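Local coordinates for protein chintase (PDB 5YUQ) that probably hydrolyses the beta-1,4 bonds of chitin, as a family 18 glycoside hydrolase built on a TIM barrel, at residues A[6-9]-A[13-16]; A[20-25]-A[350-355]; A[30-33]-A[37-40]; A[197-200]-A[205-208]; A[310-315]-A[333-338]. All blocks are in the same frame, centred on the assembly; numbering follows the deposited sequence. Where two conformers were deposited one is given.

Contact 1 (A[6-9]-A[13-16]); sequences AYVV and LPKS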
loop_
_atom_site.group_PDB
_atom_site.type_symbol
_atom_site.label_atom_id
_atom_site.label_comp_id
_atom_site.label_asym_id
_atom_site.label_seq_id
_atom_site.Cartn_x
_atom_site.Cartn_y
_atom_site.Cartn_z
ATOM N N ALA A 6 8.173 6.776 -3.022
ATOM C CA ALA A 6 7.078 7.483 -2.385
ATOM C C ALA A 6 5.890 7.530 -3.322
ATOM O O ALA A 6 6.004 8.026 -4.444
ATOM C CB ALA A 6 7.518 8.897 -2.038
ATOM N N TYR A 7 4.745 7.034 -2.860
ATOM C CA TYR A 7 3.509 7.229 -3.604
ATOM C C TYR A 7 3.012 8.652 -3.425
ATOM O O TYR A 7 3.026 9.193 -2.320
ATOM C CB TYR A 7 2.430 6.257 -3.132
ATOM C CG TYR A 7 2.586 4.877 -3.717
ATOM C CD1 TYR A 7 3.353 3.920 -3.072
ATOM C CD2 TYR A 7 1.975 4.532 -4.917
ATOM C CE1 TYR A 7 3.507 2.647 -3.604
ATOM C CE2 TYR A 7 2.105 3.241 -5.452
ATOM C CZ TYR A 7 2.885 2.318 -4.795
ATOM O OH TYR A 7 3.034 1.057 -5.324
ATOM N N VAL A 8 2.593 9.259 -4.529
ATOM C CA VAL A 8 1.839 10.501 -4.478
ATOM C C VAL A 8 0.534 10.215 -5.188
ATOM O O VAL A 8 0.478 9.347 -6.066
ATOM C CB VAL A 8 2.581 11.657 -5.158
ATOM C CG1 VAL A 8 3.887 11.932 -4.429
ATOM C CG2 VAL A 8 2.830 11.365 -6.638
ATOM N N VAL A 9 -0.520 10.918 -4.799
ATOM C CA VAL A 9 -1.848 10.611 -5.308
ATOM C C VAL A 9 -2.423 11.749 -6.143
ATOM O O VAL A 9 -2.294 12.919 -5.793
ATOM C CB VAL A 9 -2.826 10.186 -4.172
ATOM C CG1 VAL A 9 -2.304 8.935 -3.466
ATOM C CG2 VAL A 9 -3.050 11.322 -3.163
ATOM N N LEU A 13 -1.952 15.887 -4.495
ATOM C CA LEU A 13 -0.498 15.904 -4.608
ATOM C C LEU A 13 0.107 16.721 -3.479
ATOM O O LEU A 13 -0.527 17.655 -2.965
ATOM C CB LEU A 13 -0.050 16.467 -5.961
ATOM C CG LEU A 13 -0.343 15.569 -7.166
ATOM C CD1 LEU A 13 -0.036 16.297 -8.468
ATOM C CD2 LEU A 13 0.461 14.266 -7.087
ATOM N N PRO A 14 1.332 16.370 -3.071
ATOM C CA PRO A 14 1.964 17.153 -2.006
ATOM C C PRO A 14 2.213 18.582 -2.487
ATOM O O PRO A 14 2.480 18.778 -3.668
ATOM C CB PRO A 14 3.304 16.443 -1.791
ATOM C CG PRO A 14 3.138 15.080 -2.395
ATOM C CD PRO A 14 2.185 15.261 -3.538
ATOM N N LYS A 15 2.105 19.564 -1.596
ATOM C CA LYS A 15 2.344 20.951 -1.996
ATOM C C LYS A 15 3.812 21.165 -2.351
ATOM O O LYS A 15 4.150 21.997 -3.199
ATOM C CB LYS A 15 1.891 21.917 -0.900
ATOM C CG LYS A 15 0.383 21.893 -0.664
ATOM C CD LYS A 15 -0.376 22.011 -1.981
ATOM C CE LYS A 15 -1.877 22.165 -1.773
ATOM N NZ LYS A 15 -2.487 21.021 -1.046
ATOM N N SER A 16 4.682 20.401 -1.693
ATOM C CA SER A 16 6.112 20.428 -1.976
ATOM C C SER A 16 6.684 19.020 -1.830
ATOM O O SER A 16 6.520 18.380 -0.788
ATOM C CB SER A 16 6.828 21.384 -1.021
ATOM O OG SER A 16 8.232 21.333 -1.199
#

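Contact 2 (A[20-25]-A[350-355]); sequences DKLDHI and WSLEMD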
loop_
_atom_site.group_PDB
_atom_site.type_symbol
_atom_site.label_atom_id
_atom_site.label_comp_id
_atom_site.label_asym_id
_atom_site.label_seq_id
_atom_site.Cartn_x
_atom_site.Cartn_y
_atom_site.Cartn_z
ATOM N N ASP A 20 15.072 15.477 -2.403
ATOM C CA ASP A 20 16.369 15.015 -1.909
ATOM C C ASP A 20 16.237 13.904 -0.871
ATOM O O ASP A 20 17.226 13.291 -0.479
ATOM C CB ASP A 20 17.198 16.186 -1.371
ATOM C CG ASP A 20 17.657 17.119 -2.472
ATOM O OD1 ASP A 20 18.177 16.616 -3.493
ATOM O OD2 ASP A 20 17.485 18.349 -2.330
ATOM N N LYS A 21 15.005 13.634 -0.451
ATOM C CA LYS A 21 14.753 12.613 0.561
ATOM C C LYS A 21 14.129 11.332 -0.001
ATOM O O LYS A 21 13.669 10.469 0.753
ATOM C CB LYS A 21 13.885 13.195 1.685
ATOM C CG LYS A 21 14.549 14.365 2.424
ATOM C CD LYS A 21 13.581 15.027 3.400
ATOM C CE LYS A 21 14.217 16.212 4.136
ATOM N NZ LYS A 21 15.274 15.771 5.077
ATOM N N LEU A 22 14.138 11.193 -1.324
ATOM C CA LEU A 22 13.544 10.012 -1.956
ATOM C C LEU A 22 14.228 9.704 -3.269
ATOM O O LEU A 22 14.919 10.557 -3.827
ATOM C CB LEU A 22 12.036 10.213 -2.164
ATOM C CG LEU A 22 11.575 11.447 -2.953
ATOM C CD1 LEU A 22 11.561 11.193 -4.453
ATOM C CD2 LEU A 22 10.207 11.883 -2.484
ATOM N N ASP A 23 14.017 8.492 -3.769
ATOM C CA ASP A 23 14.671 8.051 -4.996
ATOM C C ASP A 23 13.705 7.866 -6.152
ATOM O O ASP A 23 14.097 7.919 -7.315
ATOM C CB ASP A 23 15.378 6.722 -4.746
ATOM C CG ASP A 23 16.366 6.805 -3.615
ATOM O OD1 ASP A 23 17.365 7.534 -3.771
ATOM O OD2 ASP A 23 16.157 6.136 -2.581
ATOM N N HIS A 24 12.442 7.631 -5.832
ATOM C CA HIS A 24 11.493 7.152 -6.815
ATOM C C HIS A 24 10.115 7.675 -6.446
ATOM O O HIS A 24 9.688 7.535 -5.305
ATOM C CB HIS A 24 11.524 5.613 -6.779
ATOM C CG HIS A 24 10.633 4.939 -7.771
ATOM N ND1 HIS A 24 10.102 3.687 -7.541
ATOM C CD2 HIS A 24 10.223 5.299 -9.011
ATOM C CE1 HIS A 24 9.384 3.314 -8.588
ATOM N NE2 HIS A 24 9.445 4.270 -9.496
ATOM N N ILE A 25 9.432 8.309 -7.395
ATOM C CA ILE A 25 8.053 8.734 -7.168
ATOM C C ILE A 25 7.147 7.744 -7.874
ATOM O O ILE A 25 7.423 7.364 -9.015
ATOM C CB ILE A 25 7.778 10.141 -7.731
ATOM C CG1 ILE A 25 8.544 11.202 -6.936
ATOM C CG2 ILE A 25 6.284 10.465 -7.683
ATOM C CD1 ILE A 25 8.068 11.387 -5.510
ATOM N N TRP A 350 3.071 5.035 1.707
ATOM C CA TRP A 350 1.763 5.523 1.289
ATOM C C TRP A 350 1.218 6.474 2.348
ATOM O O TRP A 350 0.934 6.040 3.463
ATOM C CB TRP A 350 0.756 4.367 1.121
ATOM C CG TRP A 350 -0.569 4.905 0.681
ATOM C CD1 TRP A 350 -1.539 5.471 1.471
ATOM C CD2 TRP A 350 -1.038 4.997 -0.659
ATOM N NE1 TRP A 350 -2.590 5.893 0.694
ATOM C CE2 TRP A 350 -2.307 5.608 -0.621
ATOM C CE3 TRP A 350 -0.518 4.601 -1.896
ATOM C CZ2 TRP A 350 -3.054 5.843 -1.773
ATOM C CZ3 TRP A 350 -1.257 4.834 -3.035
ATOM C CH2 TRP A 350 -2.509 5.449 -2.969
ATOM N N SER A 351 1.058 7.762 2.039
ATOM C CA SER A 351 1.526 8.407 0.819
ATOM C C SER A 351 2.103 9.773 1.216
ATOM O O SER A 351 1.882 10.256 2.335
ATOM C CB SER A 351 0.386 8.557 -0.195
ATOM O OG SER A 351 -0.723 9.215 0.401
ATOM N N LEU A 352 2.841 10.389 0.299
ATOM C CA LEU A 352 3.750 11.479 0.639
ATOM C C LEU A 352 3.086 12.719 1.225
ATOM O O LEU A 352 3.663 13.384 2.088
ATOM C CB LEU A 352 4.585 11.847 -0.594
ATOM C CG LEU A 352 5.744 12.806 -0.352
ATOM C CD1 LEU A 352 6.667 12.262 0.723
ATOM C CD2 LEU A 352 6.512 13.034 -1.646
ATOM N N GLU A 353 1.874 13.026 0.777
ATOM C CA GLU A 353 1.232 14.264 1.206
ATOM C C GLU A 353 0.791 14.192 2.667
ATOM O O GLU A 353 0.420 15.202 3.256
ATOM C CB GLU A 353 0.061 14.614 0.279
ATOM C CG GLU A 353 -1.277 13.984 0.652
ATOM C CD GLU A 353 -1.351 12.493 0.406
ATOM O OE1 GLU A 353 -0.437 11.906 -0.223
ATOM O OE2 GLU A 353 -2.357 11.888 0.836
ATOM N N MET A 354 0.867 13.013 3.233
ATOM C CA MET A 354 0.429 12.786 4.603
ATOM C C MET A 354 1.425 13.190 5.677
ATOM O O MET A 354 1.079 13.301 6.793
ATOM C CB MET A 354 0.023 11.307 4.848
ATOM C CG MET A 354 -1.032 10.817 3.920
ATOM S SD MET A 354 -1.248 9.016 4.332
ATOM C CE MET A 354 -2.681 8.618 3.289
ATOM N N ASP A 355 2.669 13.386 5.263
ATOM C CA ASP A 355 3.719 13.769 6.196
ATOM C C ASP A 355 3.500 15.209 6.637
ATOM O O ASP A 355 2.795 15.973 5.966
ATOM C CB ASP A 355 5.092 13.634 5.532
ATOM C CG ASP A 355 6.201 13.379 6.533
ATOM O OD1 ASP A 355 5.959 13.428 7.762
ATOM O OD2 ASP A 355 7.326 13.138 6.085
#

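Contact 3 (A[30-33]-A[37-40]); sequences AEPT and ELSG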
loop_
_atom_site.group_PDB
_atom_site.type_symbol
_atom_site.label_atom_id
_atom_site.label_comp_id
_atom_site.label_asym_id
_atom_site.label_seq_id
_atom_site.Cartn_x
_atom_site.Cartn_y
_atom_site.Cartn_z
ATOM N N ALA A 30 -3.484 5.399 -12.405
ATOM C CA ALA A 30 -4.171 5.256 -13.681
ATOM C C ALA A 30 -5.050 4.024 -13.523
ATOM O O ALA A 30 -4.578 2.988 -13.061
ATOM C CB ALA A 30 -3.178 5.066 -14.805
ATOM N N GLU A 31 -6.326 4.136 -13.882
ATOM C CA GLU A 31 -7.270 3.035 -13.688
ATOM C C GLU A 31 -7.677 2.439 -15.028
ATOM O O GLU A 31 -8.241 3.129 -15.875
ATOM C CB GLU A 31 -8.510 3.535 -12.937
ATOM C CG GLU A 31 -8.219 4.075 -11.541
ATOM C CD GLU A 31 -9.485 4.364 -10.746
ATOM O OE1 GLU A 31 -10.536 4.647 -11.358
ATOM O OE2 GLU A 31 -9.432 4.288 -9.504
ATOM N N PRO A 32 -7.398 1.145 -15.230
ATOM C CA PRO A 32 -7.803 0.528 -16.493
ATOM C C PRO A 32 -9.317 0.505 -16.640
ATOM O O PRO A 32 -10.024 0.123 -15.705
ATOM C CB PRO A 32 -7.254 -0.905 -16.384
ATOM C CG PRO A 32 -6.151 -0.814 -15.365
ATOM C CD PRO A 32 -6.627 0.224 -14.379
ATOM N N THR A 33 -9.807 0.923 -17.803
ATOM C CA THR A 33 -11.234 0.873 -18.089
ATOM C C THR A 33 -11.610 -0.471 -18.692
ATOM O O THR A 33 -10.743 -1.311 -18.962
ATOM C CB THR A 33 -11.654 1.981 -19.074
ATOM O OG1 THR A 33 -11.069 1.731 -20.357
ATOM C CG2 THR A 33 -11.209 3.339 -18.571
ATOM N N GLU A 37 -8.331 1.125 -21.628
ATOM C CA GLU A 37 -7.715 2.442 -21.662
ATOM C C GLU A 37 -7.308 2.813 -20.246
ATOM O O GLU A 37 -7.766 2.201 -19.283
ATOM C CB GLU A 37 -8.685 3.480 -22.242
ATOM C CG GLU A 37 -9.012 3.250 -23.716
ATOM C CD GLU A 37 -9.772 4.400 -24.342
ATOM O OE1 GLU A 37 -10.961 4.583 -24.009
ATOM O OE2 GLU A 37 -9.178 5.124 -25.169
ATOM N N LEU A 38 -6.447 3.816 -20.118
ATOM C CA LEU A 38 -6.003 4.255 -18.803
ATOM C C LEU A 38 -6.685 5.577 -18.494
ATOM O O LEU A 38 -6.498 6.560 -19.211
ATOM C CB LEU A 38 -4.480 4.398 -18.765
ATOM C CG LEU A 38 -3.624 3.126 -18.796
ATOM C CD1 LEU A 38 -4.116 2.134 -17.762
ATOM C CD2 LEU A 38 -3.588 2.468 -20.161
ATOM N N SER A 39 -7.489 5.590 -17.433
ATOM C CA SER A 39 -8.254 6.777 -17.059
ATOM C C SER A 39 -8.050 7.126 -15.589
ATOM O O SER A 39 -7.251 6.493 -14.897
ATOM C CB SER A 39 -9.745 6.542 -17.316
ATOM O OG SER A 39 -10.286 5.637 -16.364
ATOM N N GLY A 40 -8.770 8.141 -15.118
ATOM C CA GLY A 40 -8.780 8.470 -13.706
ATOM C C GLY A 40 -7.613 9.269 -13.155
ATOM O O GLY A 40 -7.491 9.410 -11.937
HETATM O O HOH W 1 -11.230 5.909 -13.639
HETATM O O HOH W 2 -12.279 3.327 -22.113
#

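Contact 4 (A[197-200]-A[205-208]); sequences LYYS and GVEP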
loop_
_atom_site.group_PDB
_atom_site.type_symbol
_atom_site.label_atom_id
_atom_site.label_comp_id
_atom_site.label_asym_id
_atom_site.label_seq_id
_atom_site.Cartn_x
_atom_site.Cartn_y
_atom_site.Cartn_z
ATOM N N LEU A 197 4.810 -4.637 12.588
ATOM C CA LEU A 197 6.060 -5.177 12.071
ATOM C C LEU A 197 6.102 -6.668 12.357
ATOM O O LEU A 197 6.621 -7.449 11.561
ATOM C CB LEU A 197 7.248 -4.458 12.704
ATOM C CG LEU A 197 8.624 -4.931 12.231
ATOM C CD1 LEU A 197 8.749 -4.801 10.728
ATOM C CD2 LEU A 197 9.692 -4.107 12.932
ATOM N N TYR A 198 5.527 -7.060 13.489
ATOM C CA TYR A 198 5.426 -8.472 13.856
ATOM C C TYR A 198 4.013 -8.852 14.264
ATOM O O TYR A 198 3.218 -7.998 14.677
ATOM C CB TYR A 198 6.371 -8.802 15.017
ATOM C CG TYR A 198 7.817 -8.514 14.736
ATOM C CD1 TYR A 198 8.576 -9.397 13.979
ATOM C CD2 TYR A 198 8.429 -7.372 15.223
ATOM C CE1 TYR A 198 9.898 -9.144 13.717
ATOM C CE2 TYR A 198 9.757 -7.114 14.963
ATOM C CZ TYR A 198 10.485 -8.007 14.209
ATOM O OH TYR A 198 11.811 -7.763 13.942
ATOM N N TYR A 199 3.722 -10.142 14.147
ATOM C CA TYR A 199 2.494 -10.737 14.641
ATOM C C TYR A 199 2.860 -11.938 15.489
ATOM O O TYR A 199 3.667 -12.767 15.080
ATOM C CB TYR A 199 1.581 -11.185 13.501
ATOM C CG TYR A 199 0.550 -12.188 13.962
ATOM C CD1 TYR A 199 -0.556 -11.776 14.694
ATOM C CD2 TYR A 199 0.693 -13.543 13.693
ATOM C CE1 TYR A 199 -1.497 -12.683 15.141
ATOM C CE2 TYR A 199 -0.251 -14.466 14.137
ATOM C CZ TYR A 199 -1.342 -14.023 14.860
ATOM O OH TYR A 199 -2.289 -14.919 15.313
ATOM N N SER A 200 2.221 -12.033 16.627
ATOM C CA SER A 200 2.432 -13.170 17.495
ATOM C C SER A 200 1.211 -14.044 17.525
ATOM O O SER A 200 0.144 -13.614 17.727
ATOM C CB SER A 200 2.722 -12.740 18.928
ATOM O OG SER A 200 2.584 -13.783 19.831
ATOM N N GLY A 205 -7.907 -13.012 17.304
ATOM C CA GLY A 205 -8.876 -11.997 16.936
ATOM C C GLY A 205 -8.342 -10.912 16.030
ATOM O O GLY A 205 -8.988 -9.883 15.840
ATOM N N VAL A 206 -7.153 -11.136 15.473
ATOM C CA VAL A 206 -6.569 -10.198 14.519
ATOM C C VAL A 206 -6.058 -10.999 13.330
ATOM O O VAL A 206 -6.021 -12.231 13.376
ATOM C CB VAL A 206 -5.409 -9.384 15.126
ATOM C CG1 VAL A 206 -5.883 -8.581 16.348
ATOM C CG2 VAL A 206 -4.249 -10.290 15.497
ATOM N N GLU A 207 -5.663 -10.308 12.266
ATOM C CA GLU A 207 -5.092 -10.990 11.108
ATOM C C GLU A 207 -3.713 -11.519 11.459
ATOM O O GLU A 207 -2.911 -10.816 12.058
ATOM C CB GLU A 207 -4.988 -10.035 9.922
ATOM C CG GLU A 207 -6.331 -9.518 9.441
ATOM C CD GLU A 207 -7.256 -10.626 8.979
ATOM O OE1 GLU A 207 -6.828 -11.469 8.163
ATOM O OE2 GLU A 207 -8.421 -10.664 9.428
ATOM N N PRO A 208 -3.427 -12.768 11.074
ATOM C CA PRO A 208 -2.161 -13.404 11.433
ATOM C C PRO A 208 -1.038 -13.034 10.463
ATOM O O PRO A 208 -0.399 -13.915 9.869
ATOM C CB PRO A 208 -2.495 -14.891 11.318
ATOM C CG PRO A 208 -3.469 -14.935 10.192
ATOM C CD PRO A 208 -4.323 -13.692 10.366
#

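Contact 5 (A[310-315]-A[333-338]); sequences SKTPYA and QDKVDY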
loop_
_atom_site.group_PDB
_atom_site.type_symbol
_atom_site.label_atom_id
_atom_site.label_comp_id
_atom_site.label_asym_id
_atom_site.label_seq_id
_atom_site.Cartn_x
_atom_site.Cartn_y
_atom_site.Cartn_z
ATOM N N SER A 310 3.999 -5.536 18.123
ATOM C CA SER A 310 3.962 -5.078 16.735
ATOM C C SER A 310 4.980 -3.988 16.450
ATOM O O SER A 310 5.211 -3.649 15.293
ATOM C CB SER A 310 2.561 -4.575 16.368
ATOM O OG SER A 310 2.240 -3.400 17.086
ATOM N N LYS A 311 5.593 -3.457 17.509
ATOM C CA LYS A 311 6.513 -2.325 17.423
ATOM C C LYS A 311 5.846 -1.107 16.799
ATOM O O LYS A 311 6.419 -0.476 15.913
ATOM C CB LYS A 311 7.779 -2.676 16.625
ATOM C CG LYS A 311 8.417 -3.999 17.003
ATOM C CD LYS A 311 8.951 -3.961 18.424
ATOM C CE LYS A 311 9.487 -5.334 18.822
ATOM N NZ LYS A 311 9.862 -5.403 20.268
ATOM N N THR A 312 4.649 -0.766 17.281
ATOM C CA THR A 312 3.925 0.413 16.798
ATOM C C THR A 312 3.242 1.144 17.943
ATOM O O THR A 312 2.889 0.525 18.949
ATOM C CB THR A 312 2.840 0.046 15.756
ATOM O OG1 THR A 312 1.903 -0.873 16.334
ATOM C CG2 THR A 312 3.459 -0.594 14.516
ATOM N N PRO A 313 3.037 2.458 17.778
ATOM C CA PRO A 313 2.332 3.233 18.805
ATOM C C PRO A 313 0.833 3.081 18.630
ATOM O O PRO A 313 0.354 2.796 17.531
ATOM C CB PRO A 313 2.734 4.671 18.477
ATOM C CG PRO A 313 2.900 4.650 16.972
ATOM C CD PRO A 313 3.538 3.312 16.684
ATOM N N TYR A 314 0.093 3.267 19.713
ATOM C CA TYR A 314 -1.344 3.357 19.593
ATOM C C TYR A 314 -1.836 4.308 20.653
ATOM O O TYR A 314 -1.114 4.617 21.598
ATOM C CB TYR A 314 -2.015 1.982 19.708
ATOM C CG TYR A 314 -1.848 1.288 21.039
ATOM C CD1 TYR A 314 -0.697 0.563 21.333
ATOM C CD2 TYR A 314 -2.857 1.324 21.988
ATOM C CE1 TYR A 314 -0.556 -0.089 22.543
ATOM C CE2 TYR A 314 -2.724 0.678 23.194
ATOM C CZ TYR A 314 -1.575 -0.018 23.472
ATOM O OH TYR A 314 -1.443 -0.655 24.679
ATOM N N ALA A 315 -3.048 4.812 20.474
ATOM C CA ALA A 315 -3.570 5.802 21.400
ATOM C C ALA A 315 -5.048 5.561 21.613
ATOM O O ALA A 315 -5.745 5.085 20.720
ATOM C CB ALA A 315 -3.315 7.210 20.871
ATOM N N GLN A 333 11.343 3.878 11.926
ATOM C CA GLN A 333 12.750 3.524 12.069
ATOM C C GLN A 333 12.875 2.019 12.293
ATOM O O GLN A 333 13.743 1.369 11.715
ATOM C CB GLN A 333 13.394 4.284 13.235
ATOM C CG GLN A 333 14.878 3.950 13.418
ATOM C CD GLN A 333 15.734 4.444 12.269
ATOM O OE1 GLN A 333 15.710 5.623 11.922
ATOM N NE2 GLN A 333 16.504 3.536 11.667
ATOM N N ASP A 334 11.991 1.453 13.107
ATOM C CA ASP A 334 12.074 0.029 13.408
ATOM C C ASP A 334 11.804 -0.828 12.178
ATOM O O ASP A 334 12.427 -1.875 11.988
ATOM C CB ASP A 334 11.115 -0.330 14.549
ATOM C CG ASP A 334 11.552 0.247 15.866
ATOM O OD1 ASP A 334 12.731 0.646 15.998
ATOM O OD2 ASP A 334 10.707 0.315 16.789
ATOM N N LYS A 335 10.886 -0.366 11.338
ATOM C CA LYS A 335 10.620 -1.016 10.060
ATOM C C LYS A 335 11.830 -0.928 9.137
ATOM O O LYS A 335 12.160 -1.899 8.454
ATOM C CB LYS A 335 9.381 -0.395 9.404
ATOM C CG LYS A 335 8.070 -0.826 10.061
ATOM C CD LYS A 335 6.907 0.051 9.623
ATOM C CE LYS A 335 5.571 -0.532 10.069
ATOM N NZ LYS A 335 5.292 -0.348 11.537
ATOM N N VAL A 336 12.495 0.226 9.125
ATOM C CA VAL A 336 13.694 0.395 8.304
ATOM C C VAL A 336 14.811 -0.517 8.791
ATOM O O VAL A 336 15.480 -1.166 7.982
ATOM C CB VAL A 336 14.167 1.859 8.291
ATOM C CG1 VAL A 336 15.569 1.970 7.696
ATOM C CG2 VAL A 336 13.184 2.721 7.513
ATOM N N ASP A 337 14.993 -0.584 10.110
ATOM C CA ASP A 337 16.011 -1.454 10.695
ATOM C C ASP A 337 15.758 -2.900 10.276
ATOM O O ASP A 337 16.683 -3.631 9.910
ATOM C CB ASP A 337 16.013 -1.351 12.231
ATOM C CG ASP A 337 16.411 0.030 12.743
ATOM O OD1 ASP A 337 17.095 0.789 12.028
ATOM O OD2 ASP A 337 16.030 0.351 13.891
ATOM N N TYR A 338 14.494 -3.304 10.327
ATOM C CA TYR A 338 14.104 -4.633 9.896
ATOM C C TYR A 338 14.416 -4.863 8.418
ATOM O O TYR A 338 14.963 -5.904 8.034
ATOM C CB TYR A 338 12.609 -4.856 10.148
ATOM C CG TYR A 338 12.139 -6.180 9.607
ATOM C CD1 TYR A 338 12.246 -7.337 10.364
ATOM C CD2 TYR A 338 11.602 -6.282 8.327
ATOM C CE1 TYR A 338 11.828 -8.572 9.860
ATOM C CE2 TYR A 338 11.182 -7.500 7.821
ATOM C CZ TYR A 338 11.298 -8.636 8.589
ATOM O OH TYR A 338 10.888 -9.841 8.073
HETATM O O HOH W 3 7.352 -0.846 13.357
#

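Contact 1 (A[6-9]-A[13-16])
The loop that leaves the end of strand 4-9 turns back on that strand, so that Leu-13 and Pro-14 lie against Val-8. The two methyls of Val-8 divide the work. CG1, anti to the carbonyl carbon (chi1 -62°), meets Pro-14 CG and Pro-14 CD, each 3.8 Å from Val-8 CG1, and the ring and the valine branch run at about a right angle. CG2 faces the end of Leu-13, with Val-8 CG2 to Leu-13 CD2 also 3.8 Å. In the (beta/alpha)8 barrel of family 18 enzymes 4-9 is the first strand, and Val-8 touches Ile-25 and Tyr-27 of the next one, while Leu-13 also touches Tyr-27, and Gln-45 and Val-49 of helix 43-55. The same leucine methyl, Leu-13 CD2, comes to 3.3 Å from Val-9 O. Leu-13 N is equally near to that oxygen, Val-9 O, at 3.3 Å, but the angle is too poor for a hydrogen bond. Pro-14 also touches Leu-352.

Contact 2 (A[20-25]-A[350-355])
Two residues before Leu-352, whose methyl meets Leu-22, the indole of Trp-350 has Ser-351 CB over one face, 3.8 Å above the ring plane and offset toward its rim; Val-9 and Tyr-181 also touch this tryptophan side chain. Trp-350 ends the eighth barrel strand and is joined to Ser-351 by a cis peptide, a feature well known for the tryptophan at this place in family 18 chitinases. The chain then enters a short 3-10 turn, 352-354, which directs Leu-352 toward the start of the second strand. There the methyls meet end on, Leu-22 CD2 to Leu-352 CD2 at 4.0 Å, the two side chains crossing at about a right angle. Ile-25 CD1 approaches the same methyl, Leu-352 CD2, more loosely at 4.5 Å, and Val-8 packs on Leu-352 as well. Within the turn Ser-351 N makes a weak hydrogen bond to Met-354 SD, and Ser-351 OG donates to the syn side of Glu-353 OE1 at 2.8 Å, 19° out of the carboxylate plane.

Contact 3 (A[30-33]-A[37-40])
Glu-31 and Ser-39 face each other as a hydrogen-bonded antiparallel pair, each satisfying the other's backbone. Glu-31 N donates to Ser-39 O at 2.7 Å in an almost straight bond (176°), and Ser-39 N returns a longer one to Glu-31 O, 3.0 Å, arriving from above the carbonyl plane. Next in register comes Pro-32 opposite Leu-38, a non-hydrogen-bonded pair, where the pairing with Leu-38 calls for no N-H from the proline. Their side chains meet instead, Pro-32 CG to Leu-38 CD1 at 4.3 Å, and Ala-30 CB joins them at 4.2 Å from Leu-38 CB. This is a beta hairpin added to the second barrel strand, 24-32, with its return strand 38-39 packed by Leu-38 against helix 80-97. Toward the turn, Thr-33 N donates to Glu-37 O at 2.8 Å. Thr-33 OG1, placed between its backbone N and carbonyl carbon (chi1 67°), takes the hydrogen bond of Glu-37 N at 3.1 Å, receives a weak one from Asp-35 N, and shares a water with Glu-37 OE1, to which that water donates. A second water donates to Glu-31 OE1 at 2.7 Å and, in the serine conformer given, links it to Ser-39 OG, while Glu-31 OE2 is hydrogen-bonded to Thr-68 OG1.

Contact 4 (A[197-200]-A[205-208])
Tyr-199 is the residue through which 197-200 reaches Val-206, Glu-207 and Pro-208. Leu-197 comes first, bonded through its backbone to Asn-212 and Ser-310 and packed on helix 329-341. Its CG sits 3.6 Å above the plane of the next side chain, the Tyr-198 ring, toward the rim. Tyr-198 rests on Lys-311 and Tyr-338, and neither Leu-197 nor Tyr-198 meets 205-208. Tyr-199 is the one that crosses: its CG, anti to the backbone N (chi1 161°), carries the ring over to the second segment. All of this lies in the long loop between the sixth barrel strand, 175-178, and helix 211-220, where the chain doubles back on itself at the surface. Pro-208 CA stands over the centre of the ring in a CH-pi contact, 3.5 Å from the Tyr-199 centroid and 12° off the ring normal, and Pro-208 CB lies 3.6 Å from Tyr-199 CE2. Val-206 CG2 comes in at the ring edge, 3.7 Å from Tyr-199 CE1, and Glu-207 O is 3.7 Å from Tyr-199 CD1. Tyr-199 OH is hydrogen-bonded to Val-203 O, in the link between the segments. Last, Ser-200 OG is hydrogen-bonded to Lys-202 N.

Contact 5 (A[310-315]-A[333-338])
Lys-311, in a left-handed backbone conformation (phi 58°), forms with Thr-312 a G1 beta bulge opposite Asp-307, and its CA lies 7.3 Å from that of Asp-334 on the helix. Lys-311 CB points at the helix and comes to 4.2 Å from Asp-334 OD2, but the chain bends at chi2 and leads its amine off to a salt bridge with Asp-308. Lys-311 and Asp-334 therefore attract, if at all, only across a distance: 6.7 Å separates Lys-311 NZ from Asp-334 OD2. Lys-335 does the opposite, stretching out from the helix and bending at its last torsion (chi4 75°), which sets Lys-335 NZ 3.5 Å from the methyl Thr-312 CG2. The salt-bridged Asp-327 probably offsets the charge of that buried amine, while Ala-195 O and a water accept further hydrogen bonds; the water accepts from Lys-335 NZ at 2.8 Å and donates to Lys-311 O at 2.7 Å. The Lys-335 side chain also touches Leu-230 and Val-232 of the seventh barrel strand. Helix 329-341 leads into the eighth strand, and 312-317 belongs to a beta-rich region between the seventh strand, 228-240, and that helix, consistent with the alpha+beta insertion of many family 18 chitinases.

In the fold
From the N terminus, contact 1 closes a loop of three residues right after the first barrel strand and is complete before contact 2 opens. Contact 2 spans most of the chain, joining the start of the second strand to the turn after the eighth, so that parts from near both ends of the barrel sequence meet there; contacts 3, 4 and 5 are all nested inside its loop, in series, and none cross. Contacts 1 and 2 touch, their centres 7 Å apart. Contact 3 is a local hairpin at the far end of strand 24-32. Contacts 4 and 5 also touch, binding the loop after the sixth strand to the insertion and helix 329-341, about 35 Å from contact 3 between centres.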